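Local coordinates for Poly(A) RNA polymerase protein 2 (Saccharomyces cerevisiae, PDB 3NYB), which probably adds untemplated adenosines to the 3' ends of RNAs as the catalytic poly(A) polymerase subunit of the TRAMP RNA surveillance complex, at residues 70-75 against 162-167; 79-84 against 132-137. The protein carries 1 engineered substitution. All coordinates share one frame; numbering follows the deposited sequence.

Contact 1 (70-75 against 162-167); sequences TDLYLP and ELVLIV
The carbonyl oxygen of Asp71 is gripped by one hydrogen bond, from NE of Arg161 at the start of helix 160-173, and the next carbonyl along, Leu72 O, receives a weaker one from NZ of Lys168 on the same helix. The two carbonyls belong to the loop between strands 62-65 and 79-83 of the nucleotidyltransferase palm fold, so the contact seats a catalytic-domain loop on a helix that probably belongs to the central domain. No hydrogen bond runs directly between 70-75 and 162-167; the join is a buried apolar one centred on Leu165. With CG beside its backbone N (chi1 -72°), Leu165 extends a forked tip against the loop main chain. Its CD2 branch lies 3.8 Å from Leu72 C and 3.9 Å from Tyr73 O, while the other methyl, CD1, is 4.1 Å from Asp71 O. Leu72 and Leu74 flank this tip. Leu72 CD1 touches CG1 of Val164, which points toward the loop, at 4.5 Å, and helix 186-198 backs both, with Ile190 against Leu72 and Val193 against Val164. Tyr73 points away from the helix, where its ring stacks with Tyr68 and its hydroxyl is hydrogen-bonded to Arg42. Leu74 also touches Gln169 and His172, one and two turns on, and its CD2 rests 4.0 Å from the backbone oxygen of Leu165.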
ATOM      1  N   THR A  70      10.274   9.531   1.113  1.00 33.72           N
ATOM      2  CA  THR A  70       8.904   9.819   0.742  1.00 30.79           C
ATOM      3  C   THR A  70       8.274   9.909   2.108  1.00 49.61           C
ATOM      4  O   THR A  70       8.986   9.954   3.110  1.00 81.49           O
ATOM      5  CB  THR A  70       8.280   8.675  -0.085  1.00 39.16           C
ATOM      6  OG1 THR A  70       8.170   7.486   0.704  1.00 41.19           O
ATOM      7  CG2 THR A  70       9.151   8.363  -1.294  1.00 32.33           C
ATOM      8  N   ASP A  71       6.962   9.931   2.204  1.00 34.77           N
ATOM      9  CA  ASP A  71       6.380   9.857   3.536  1.00 24.98           C
ATOM     10  C   ASP A  71       5.365   8.739   3.543  1.00 39.02           C
ATOM     11  O   ASP A  71       4.174   8.961   3.769  1.00 46.09           O
ATOM     12  CB  ASP A  71       5.770  11.191   3.937  1.00 31.16           C
ATOM     13  CG  ASP A  71       6.818  12.185   4.393  1.00 41.03           C
ATOM     14  OD1 ASP A  71       7.220  12.138   5.587  1.00 49.47           O
ATOM     15  OD2 ASP A  71       7.235  13.020   3.556  1.00 32.10           O
ATOM     16  N   LEU A  72       5.861   7.532   3.273  1.00 26.14           N
ATOM     17  CA  LEU A  72       5.025   6.361   3.129  1.00 22.48           C
ATOM     18  C   LEU A  72       5.349   5.371   4.242  1.00 34.71           C
ATOM     19  O   LEU A  72       5.103   4.168   4.111  1.00 46.35           O
ATOM     20  CB  LEU A  72       5.241   5.721   1.759  1.00 26.54           C
ATOM     21  CG  LEU A  72       5.066   6.603   0.524  1.00 34.19           C
ATOM     22  CD1 LEU A  72       5.097   5.771  -0.748  1.00 29.51           C
ATOM     23  CD2 LEU A  72       3.765   7.362   0.601  1.00 38.43           C
ATOM     24  N   TYR A  73       5.892   5.883   5.343  1.00 25.10           N
ATOM     25  CA  TYR A  73       6.317   5.030   6.444  1.00 30.30           C
ATOM     26  C   TYR A  73       5.273   4.963   7.554  1.00 35.41           C
ATOM     27  O   TYR A  73       4.641   5.965   7.883  1.00 26.90           O
ATOM     28  CB  TYR A  73       7.633   5.541   7.020  1.00 31.06           C
ATOM     29  CG  TYR A  73       7.512   6.892   7.661  1.00 27.21           C
ATOM     30  CD1 TYR A  73       7.213   7.021   9.012  1.00 32.06           C
ATOM     31  CD2 TYR A  73       7.678   8.049   6.914  1.00 39.10           C
ATOM     32  CE1 TYR A  73       7.087   8.272   9.596  1.00 37.18           C
ATOM     33  CE2 TYR A  73       7.556   9.304   7.491  1.00 33.06           C
ATOM     34  CZ  TYR A  73       7.269   9.409   8.826  1.00 31.96           C
ATOM     35  OH  TYR A  73       7.159  10.653   9.393  1.00 39.86           O
ATOM     36  N   LEU A  74       5.087   3.779   8.124  1.00 36.74           N
ATOM     37  CA  LEU A  74       4.305   3.661   9.345  1.00 35.31           C
ATOM     38  C   LEU A  74       5.184   3.968  10.573  1.00 32.06           C
ATOM     39  O   LEU A  74       6.335   3.522  10.667  1.00 26.96           O
ATOM     40  CB  LEU A  74       3.675   2.274   9.462  1.00 27.30           C
ATOM     41  CG  LEU A  74       2.623   1.827   8.447  1.00 33.38           C
ATOM     42  CD1 LEU A  74       2.092   0.431   8.811  1.00 34.40           C
ATOM     43  CD2 LEU A  74       1.488   2.825   8.366  1.00 24.09           C
ATOM     44  N   PRO A  75       4.646   4.737  11.519  1.00 30.55           N
ATOM     45  CA  PRO A  75       5.401   5.080  12.730  1.00 42.31           C
ATOM     46  C   PRO A  75       5.938   3.826  13.429  1.00 34.95           C
ATOM     47  O   PRO A  75       5.229   2.822  13.506  1.00 42.45           O
ATOM     48  CB  PRO A  75       4.357   5.781  13.606  1.00 36.93           C
ATOM     49  CG  PRO A  75       3.348   6.305  12.625  1.00 40.16           C
ATOM     50  CD  PRO A  75       3.275   5.273  11.545  1.00 31.70           C
ATOM     51  N   GLU A 162      -2.117   8.774   0.792  1.00 40.30           N
ATOM     52  CA  GLU A 162      -3.148   8.473   1.787  1.00 32.35           C
ATOM     53  C   GLU A 162      -3.621   7.036   1.698  1.00 33.88           C
ATOM     54  O   GLU A 162      -3.719   6.348   2.708  1.00 35.01           O
ATOM     55  CB  GLU A 162      -4.361   9.387   1.614  1.00 35.53           C
ATOM     56  CG  GLU A 162      -4.138  10.834   2.007  1.00 34.99           C
ATOM     57  CD  GLU A 162      -3.224  11.573   1.051  1.00 45.70           C
ATOM     58  OE1 GLU A 162      -2.777  12.678   1.427  1.00 50.61           O
ATOM     59  OE2 GLU A 162      -2.941  11.054  -0.061  1.00 48.92           O
ATOM     60  N   LEU A 163      -3.934   6.584   0.488  1.00 35.60           N
ATOM     61  CA  LEU A 163      -4.412   5.223   0.333  1.00 37.56           C
ATOM     62  C   LEU A 163      -3.309   4.221   0.652  1.00 36.76           C
ATOM     63  O   LEU A 163      -3.565   3.184   1.256  1.00 31.49           O
ATOM     64  CB  LEU A 163      -5.008   4.991  -1.057  1.00 37.03           C
ATOM     65  CG  LEU A 163      -6.327   5.736  -1.257  1.00 41.32           C
ATOM     66  CD1 LEU A 163      -7.073   5.206  -2.464  1.00 43.60           C
ATOM     67  CD2 LEU A 163      -7.181   5.604  -0.014  1.00 41.25           C
ATOM     68  N   VAL A 164      -2.078   4.538   0.272  1.00 28.46           N
ATOM     69  CA  VAL A 164      -0.960   3.657   0.584  1.00 18.25           C
ATOM     70  C   VAL A 164      -0.784   3.494   2.093  1.00 30.14           C
ATOM     71  O   VAL A 164      -0.610   2.376   2.593  1.00 28.41           O
ATOM     72  CB  VAL A 164       0.344   4.136  -0.061  1.00 19.36           C
ATOM     73  CG1 VAL A 164       1.513   3.348   0.474  1.00 18.73           C
ATOM     74  CG2 VAL A 164       0.260   3.982  -1.576  1.00 20.47           C
ATOM     75  N   LEU A 165      -0.858   4.601   2.828  1.00 30.95           N
ATOM     76  CA  LEU A 165      -0.730   4.513   4.276  1.00 23.19           C
ATOM     77  C   LEU A 165      -1.813   3.614   4.878  1.00 23.38           C
ATOM     78  O   LEU A 165      -1.522   2.750   5.692  1.00 28.70           O
ATOM     79  CB  LEU A 165      -0.730   5.898   4.911  1.00 31.25           C
ATOM     80  CG  LEU A 165       0.555   6.682   4.644  1.00 37.05           C
ATOM     81  CD1 LEU A 165       0.448   8.112   5.181  1.00 35.35           C
ATOM     82  CD2 LEU A 165       1.754   5.951   5.235  1.00 18.46           C
ATOM     83  N   ILE A 166      -3.056   3.798   4.454  1.00 29.90           N
ATOM     84  CA  ILE A 166      -4.147   2.967   4.953  1.00 31.63           C
ATOM     85  C   ILE A 166      -3.932   1.489   4.647  1.00 36.27           C
ATOM     86  O   ILE A 166      -3.984   0.642   5.540  1.00 31.00           O
ATOM     87  CB  ILE A 166      -5.484   3.396   4.363  1.00 33.00           C
ATOM     88  CG1 ILE A 166      -5.720   4.879   4.627  1.00 28.87           C
ATOM     89  CG2 ILE A 166      -6.601   2.586   4.971  1.00 41.51           C
ATOM     90  CD1 ILE A 166      -5.842   5.216   6.083  1.00 23.17           C
ATOM     91  N   VAL A 167      -3.688   1.188   3.377  1.00 34.80           N
ATOM     92  CA  VAL A 167      -3.436  -0.179   2.950  1.00 26.25           C
ATOM     93  C   VAL A 167      -2.210  -0.753   3.662  1.00 35.58           C
ATOM     94  O   VAL A 167      -2.152  -1.950   3.965  1.00 37.02           O
ATOM     95  CB  VAL A 167      -3.214  -0.246   1.430  1.00 28.11           C
ATOM     96  CG1 VAL A 167      -3.152  -1.690   0.963  1.00 24.92           C
ATOM     97  CG2 VAL A 167      -4.318   0.476   0.707  1.00 28.59           C
TER

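Contact 2 (79-84 against 132-137); sequences IDCVVT and IHIAVS. Engineered in segment 132-137: Ala135 (natural residue Asp).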
ATOM      1  N   ILE A  79      13.718   2.883   9.738  1.00 29.85           N
ATOM      2  CA  ILE A  79      14.097   3.847   8.727  1.00 33.25           C
ATOM      3  C   ILE A  79      15.374   3.355   8.063  1.00 29.56           C
ATOM      4  O   ILE A  79      16.358   3.042   8.736  1.00 31.59           O
ATOM      5  CB  ILE A  79      14.171   5.297   9.280  1.00 48.85           C
ATOM      6  CG1 ILE A  79      15.589   5.788   9.447  1.00 45.65           C
ATOM      7  CG2 ILE A  79      13.466   5.411  10.625  1.00 54.64           C
ATOM      8  CD1 ILE A  79      15.627   6.933  10.436  1.00 55.99           C
ATOM      9  N   ASP A  80      15.327   3.252   6.735  1.00 24.04           N
ATOM     10  CA  ASP A  80      16.396   2.626   5.968  1.00 32.52           C
ATOM     11  C   ASP A  80      17.512   3.598   5.612  1.00 37.20           C
ATOM     12  O   ASP A  80      17.258   4.685   5.090  1.00 42.82           O
ATOM     13  CB  ASP A  80      15.822   2.010   4.689  1.00 40.74           C
ATOM     14  CG  ASP A  80      14.541   1.232   4.940  1.00 52.67           C
ATOM     15  OD1 ASP A  80      14.604   0.189   5.629  1.00 50.97           O
ATOM     16  OD2 ASP A  80      13.470   1.666   4.455  1.00 65.46           O
ATOM     17  N   CYS A  81      18.749   3.194   5.881  1.00 32.41           N
ATOM     18  CA  CYS A  81      19.911   3.997   5.526  1.00 34.52           C
ATOM     19  C   CYS A  81      20.905   3.224   4.675  1.00 33.83           C
ATOM     20  O   CYS A  81      21.093   2.025   4.876  1.00 41.60           O
ATOM     21  CB  CYS A  81      20.605   4.488   6.789  1.00 45.37           C
ATOM     22  SG  CYS A  81      19.446   5.147   7.985  1.00 39.75           S
ATOM     23  N   VAL A  82      21.533   3.924   3.728  1.00 47.00           N
ATOM     24  CA  VAL A  82      22.651   3.402   2.944  1.00 43.41           C
ATOM     25  C   VAL A  82      23.947   4.031   3.426  1.00 43.84           C
ATOM     26  O   VAL A  82      23.997   5.239   3.669  1.00 49.64           O
ATOM     27  CB  VAL A  82      22.556   3.812   1.468  1.00 47.05           C
ATOM     28  CG1 VAL A  82      22.809   2.617   0.569  1.00 52.91           C
ATOM     29  CG2 VAL A  82      21.221   4.455   1.164  1.00 47.98           C
ATOM     30  N   VAL A  83      25.002   3.231   3.529  1.00 51.11           N
ATOM     31  CA  VAL A  83      26.337   3.757   3.815  1.00 51.15           C
ATOM     32  C   VAL A  83      27.162   3.771   2.538  1.00 51.13           C
ATOM     33  O   VAL A  83      27.134   2.794   1.784  1.00 47.26           O
ATOM     34  CB  VAL A  83      27.051   2.912   4.856  1.00 40.04           C
ATOM     35  CG1 VAL A  83      28.461   3.421   5.065  1.00 40.61           C
ATOM     36  CG2 VAL A  83      26.289   2.959   6.143  1.00 33.56           C
ATOM     37  N   THR A  84      27.932   4.847   2.332  1.00 59.34           N
ATOM     38  CA  THR A  84      28.447   5.214   1.004  1.00 57.52           C
ATOM     39  C   THR A  84      29.929   5.041   0.639  1.00 74.52           C
ATOM     40  O   THR A  84      30.279   5.222  -0.529  1.00 93.21           O
ATOM     41  CB  THR A  84      28.077   6.679   0.641  1.00 59.98           C
ATOM     42  OG1 THR A  84      28.289   7.530   1.777  1.00 61.59           O
ATOM     43  CG2 THR A  84      26.626   6.784   0.178  1.00 54.06           C
ATOM     44  N   ILE A 132      14.480   4.678  18.405  1.00 31.38           N
ATOM     45  CA  ILE A 132      14.228   4.660  16.956  1.00 33.91           C
ATOM     46  C   ILE A 132      14.784   3.401  16.274  1.00 32.69           C
ATOM     47  O   ILE A 132      15.883   2.945  16.586  1.00 35.52           O
ATOM     48  CB  ILE A 132      14.818   5.937  16.278  1.00 27.18           C
ATOM     49  CG1 ILE A 132      14.063   7.181  16.741  1.00 27.17           C
ATOM     50  CG2 ILE A 132      14.741   5.857  14.774  1.00 13.40           C
ATOM     51  CD1 ILE A 132      14.466   8.436  16.028  1.00 33.93           C
ATOM     52  N   HIS A 133      14.022   2.841  15.342  1.00 27.20           N
ATOM     53  CA  HIS A 133      14.437   1.630  14.651  1.00 22.11           C
ATOM     54  C   HIS A 133      15.189   1.959  13.378  1.00 27.92           C
ATOM     55  O   HIS A 133      14.685   2.696  12.535  1.00 30.72           O
ATOM     56  CB  HIS A 133      13.218   0.777  14.315  1.00 20.23           C
ATOM     57  CG  HIS A 133      12.558   0.192  15.515  1.00 43.59           C
ATOM     58  ND1 HIS A 133      12.732  -1.130  15.898  1.00 47.49           N
ATOM     59  CD2 HIS A 133      11.744   0.738  16.451  1.00 51.26           C
ATOM     60  CE1 HIS A 133      12.051  -1.362  16.997  1.00 45.40           C
ATOM     61  NE2 HIS A 133      11.436  -0.240  17.355  1.00 56.50           N
ATOM     62  N   ILE A 134      16.383   1.396  13.238  1.00 24.45           N
ATOM     63  CA  ILE A 134      17.220   1.632  12.064  1.00 31.42           C
ATOM     64  C   ILE A 134      17.572   0.344  11.333  1.00 41.50           C
ATOM     65  O   ILE A 134      17.832  -0.694  11.961  1.00 35.04           O
ATOM     66  CB  ILE A 134      18.561   2.299  12.436  1.00 30.95           C
ATOM     67  CG1 ILE A 134      18.359   3.770  12.782  1.00 31.31           C
ATOM     68  CG2 ILE A 134      19.558   2.172  11.296  1.00 26.81           C
ATOM     69  CD1 ILE A 134      18.109   3.986  14.216  1.00 25.06           C
ATOM     70  N   ALA A 135      17.589   0.428  10.003  1.00 32.89           N
ATOM     71  CA  ALA A 135      18.139  -0.632   9.168  1.00 25.36           C
ATOM     72  C   ALA A 135      19.192  -0.080   8.205  1.00 29.46           C
ATOM     73  O   ALA A 135      18.897   0.787   7.385  1.00 29.50           O
ATOM     74  CB  ALA A 135      17.045  -1.324   8.402  1.00 26.65           C
ATOM     75  N   VAL A 136      20.412  -0.601   8.305  1.00 27.84           N
ATOM     76  CA  VAL A 136      21.532  -0.112   7.512  1.00 33.30           C
ATOM     77  C   VAL A 136      22.027  -1.124   6.497  1.00 41.01           C
ATOM     78  O   VAL A 136      22.133  -2.307   6.801  1.00 39.90           O
ATOM     79  CB  VAL A 136      22.736   0.271   8.397  1.00 29.23           C
ATOM     80  CG1 VAL A 136      23.941   0.534   7.528  1.00 12.57           C
ATOM     81  CG2 VAL A 136      22.407   1.489   9.244  1.00 22.08           C
ATOM     82  N   SER A 137      22.353  -0.640   5.301  1.00 44.13           N
ATOM     83  CA  SER A 137      22.910  -1.463   4.244  1.00 36.88           C
ATOM     84  C   SER A 137      23.850  -0.598   3.402  1.00 42.92           C
ATOM     85  O   SER A 137      23.787   0.627   3.482  1.00 38.93           O
ATOM     86  CB  SER A 137      21.780  -1.982   3.370  1.00 37.76           C
ATOM     87  OG  SER A 137      21.195  -0.908   2.657  1.00 30.65           O
TER
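Five backbone hydrogen bonds join strands 79-83 and 132-137 as parallel neighbours in the mixed sheet of the palm, the core of the nucleotidyltransferase fold. The shortest runs from Cys81 N to Ala135 O, 2.8 Å with an N-H...O angle of 170°, and approaches nearly along the C=O axis. Ser137 N meets Cys81 O in the same end-on manner at 3.0 Å, whereas Ala135 N stands above the carbonyl plane of Ile79 O. Ile79 N to His133 O and Val83 N to Ser137 O complete the ladder at its two ends. The alternate residues turn their main chains outward: Asp80 and Val82 bond to strand 62-65, Ile134 and Val136 to strand 121-127, so both strands are interior to the sheet. One face carries Asp80, Val82, Ala135 and Ser137. Ala135 is an engineered replacement for the natural Asp, and its CB lies 4.0 Å from OD1 of Asp80; by analogy with related nucleotidyltransferases, Asp78, Asp80 and the natural Asp at this position would probably form the metal-binding carboxylates of the active site. Ser137 OG is satisfied by Glu139 O. The reverse face, with Ile79, Cys81, Ile134 and Val136, is apolar and lies under helix 36-54, where Ile46 meets Ile79 and Ile49 meets Ile134. Ile79 CG2 reaches back 4.4 Å to CG2 of Ile132. Near the C-terminal end of the pair Val83, which touches Val53 of that helix, crosses Val136 obliquely, CG2 against CG1 at 3.6 Å.

Overall arrangement
Contact 2 is nested along the chain inside the loop that contact 1 closes, and segment 70-75 leads through Ser77 and Asp78 almost at once into strand 79-83. Their centres are about 19 Å apart, and contact 1 lies nearer the middle of the chain, about 6 Å from its centre against 17 Å for contact 2. Tyr68, the ring partner of Tyr73, also touches Ile79, and helix 36-54 serves both contacts through Arg42 and Ile46. Contact 2 builds the part of the sheet where, by family analogy, the catalytic carboxylates probably lie, one of them replaced here by the engineered Ala135, whereas contact 1 ties the preceding loop to the helices beside it.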